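Local coordinates for protein 2-keto acid:ferredoxin oxidoreductase subunit alpha (Pyrococcus furiosus, PDB 1YD7) that probably serves as the alpha subunit of a heterotetrameric enzyme that oxidises 2-oxoglutarate with coenzyme A to succinyl-CoA and carbon dioxide, passing the electrons to ferredoxin, at residues A[80-85]-A[112-116]. Sequence-based numbering, arbitrary orientation.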
loop_
_atom_site.group_PDB
_atom_site.type_symbol
_atom_site.label_atom_id
_atom_site.label_comp_id
_atom_site.label_asym_id
_atom_site.label_seq_id
_atom_site.Cartn_x
_atom_site.Cartn_y
_atom_site.Cartn_z
ATOM N N ALA A 80 3.524 10.002 -6.022
ATOM C CA ALA A 80 2.247 9.478 -5.523
ATOM C C ALA A 80 1.266 10.623 -5.174
ATOM O O ALA A 80 0.068 10.514 -5.416
ATOM C CB ALA A 80 2.484 8.577 -4.308
ATOM N N ILE A 81 1.785 11.720 -4.628
ATOM C CA ILE A 81 0.979 12.950 -4.367
ATOM C C ILE A 81 0.352 13.536 -5.648
ATOM O O ILE A 81 -0.861 13.797 -5.682
ATOM C CB ILE A 81 1.819 14.040 -3.589
ATOM C CG1 ILE A 81 2.142 13.558 -2.168
ATOM C CG2 ILE A 81 1.065 15.407 -3.494
ATOM C CD1 ILE A 81 3.231 14.395 -1.462
ATOM N N GLY A 82 1.153 13.685 -6.711
ATOM C CA GLY A 82 0.654 14.211 -7.996
ATOM C C GLY A 82 -0.379 13.306 -8.652
ATOM O O GLY A 82 -1.414 13.766 -9.129
ATOM N N ALA A 83 -0.110 12.005 -8.647
ATOM C CA ALA A 83 -1.082 11.032 -9.116
ATOM C C ALA A 83 -2.382 11.132 -8.363
ATOM O O ALA A 83 -3.441 11.043 -8.970
ATOM C CB ALA A 83 -0.506 9.594 -8.983
ATOM N N SER A 84 -2.313 11.243 -7.027
ATOM C CA SER A 84 -3.536 11.370 -6.202
ATOM C C SER A 84 -4.360 12.620 -6.562
ATOM O O SER A 84 -5.579 12.568 -6.758
ATOM C CB SER A 84 -3.201 11.449 -4.702
ATOM O OG SER A 84 -4.401 11.618 -3.959
ATOM N N TRP A 85 -3.695 13.751 -6.636
ATOM C CA TRP A 85 -4.398 14.985 -7.041
ATOM C C TRP A 85 -4.983 14.873 -8.429
ATOM O O TRP A 85 -6.038 15.431 -8.726
ATOM C CB TRP A 85 -3.459 16.156 -6.961
ATOM C CG TRP A 85 -3.267 16.603 -5.571
ATOM C CD1 TRP A 85 -2.150 16.482 -4.826
ATOM C CD2 TRP A 85 -4.232 17.277 -4.754
ATOM N NE1 TRP A 85 -2.346 17.039 -3.589
ATOM C CE2 TRP A 85 -3.621 17.537 -3.522
ATOM C CE3 TRP A 85 -5.557 17.697 -4.955
ATOM C CZ2 TRP A 85 -4.286 18.195 -2.476
ATOM C CZ3 TRP A 85 -6.222 18.343 -3.914
ATOM C CH2 TRP A 85 -5.588 18.583 -2.697
ATOM N N THR A 112 -3.563 20.968 2.902
ATOM C CA THR A 112 -3.332 20.126 1.689
ATOM C C THR A 112 -4.339 18.967 1.475
ATOM O O THR A 112 -4.956 18.890 0.406
ATOM C CB THR A 112 -1.823 19.834 1.277
ATOM O OG1 THR A 112 -1.779 19.670 -0.146
ATOM C CG2 THR A 112 -1.182 18.592 1.929
ATOM N N GLU A 113 -4.554 18.114 2.474
ATOM C CA GLU A 113 -5.556 17.049 2.391
ATOM C C GLU A 113 -5.437 16.147 1.152
ATOM O O GLU A 113 -6.401 15.969 0.412
ATOM C CB GLU A 113 -6.983 17.623 2.459
ATOM C CG GLU A 113 -7.284 18.458 3.687
ATOM C CD GLU A 113 -8.742 18.878 3.763
ATOM O OE1 GLU A 113 -9.541 18.480 2.888
ATOM O OE2 GLU A 113 -9.091 19.612 4.705
ATOM N N THR A 114 -4.264 15.565 0.939
ATOM C CA THR A 114 -4.097 14.579 -0.157
ATOM C C THR A 114 -4.215 13.103 0.316
ATOM O O THR A 114 -3.409 12.650 1.140
ATOM C CB THR A 114 -2.792 14.854 -1.007
ATOM O OG1 THR A 114 -2.291 13.639 -1.587
ATOM C CG2 THR A 114 -1.714 15.512 -0.215
ATOM N N PRO A 115 -5.225 12.361 -0.198
ATOM C CA PRO A 115 -5.295 10.925 0.074
ATOM C C PRO A 115 -4.138 10.129 -0.552
ATOM O O PRO A 115 -3.963 10.130 -1.782
ATOM C CB PRO A 115 -6.642 10.486 -0.541
ATOM C CG PRO A 115 -7.323 11.728 -1.030
ATOM C CD PRO A 115 -6.324 12.817 -1.078
ATOM N N VAL A 116 -3.361 9.470 0.304
ATOM C CA VAL A 116 -2.263 8.590 -0.113
ATOM C C VAL A 116 -1.937 7.576 0.991
ATOM O O VAL A 116 -2.077 7.895 2.153
ATOM C CB VAL A 116 -1.020 9.396 -0.514
ATOM C CG1 VAL A 116 -0.492 10.271 0.638
ATOM C CG2 VAL A 116 0.100 8.472 -1.060
#
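The carbonyl oxygen of Thr-112 meets the benzo edge of the Trp-85 indole, with O 3.0 Å from CZ2 and lying in the plane of the ring. Thr-112 is poorly ordered and follows a cis peptide bond, and this closeness therefore deserves caution. Glu-113 adds little: its carbonyl O is 4.1 Å from Trp-85 CH2, and its carboxylate leads away from the helix. Thr-114 points its CB toward the helix and enters between Trp-85 and Ser-84. Its CB lies 3.4 Å from Trp-85 NE1, approaching obliquely, and the two side chains cross at about a right angle. With chi1 at 152°, OG1 swings away from the backbone N toward the helix, ending 3.8 Å from Ser-84 OG and 4.2 Å from Ile-81 CG2. The first of these separations is too long for a hydrogen bond, and OG1 is buried without a polar partner in the model.

Helix 73-85 flanks the parallel sheet of an alpha/beta fold, and the loop leads into strand 116-121, which lies between strands 90-95 and 180-185, consistent with the thiamine diphosphate-binding family. Pro-115 supplies the acceptor for the one hydrogen bond across the contact: Ser-84 OG donates to Pro-115 O over 2.7 Å. The C=O...OG angle is 142° and the donor sits 16° from the carbonyl plane. Ser-84 O is itself hydrogen-bonded by Arg-209, which also touches Pro-115. Val-116, whose backbone pairs with Val-181, turns its side chain back to the helix, where CG2 packs against Ala-80 CB at 4.0 Å, a purely apolar contact between two buried residues.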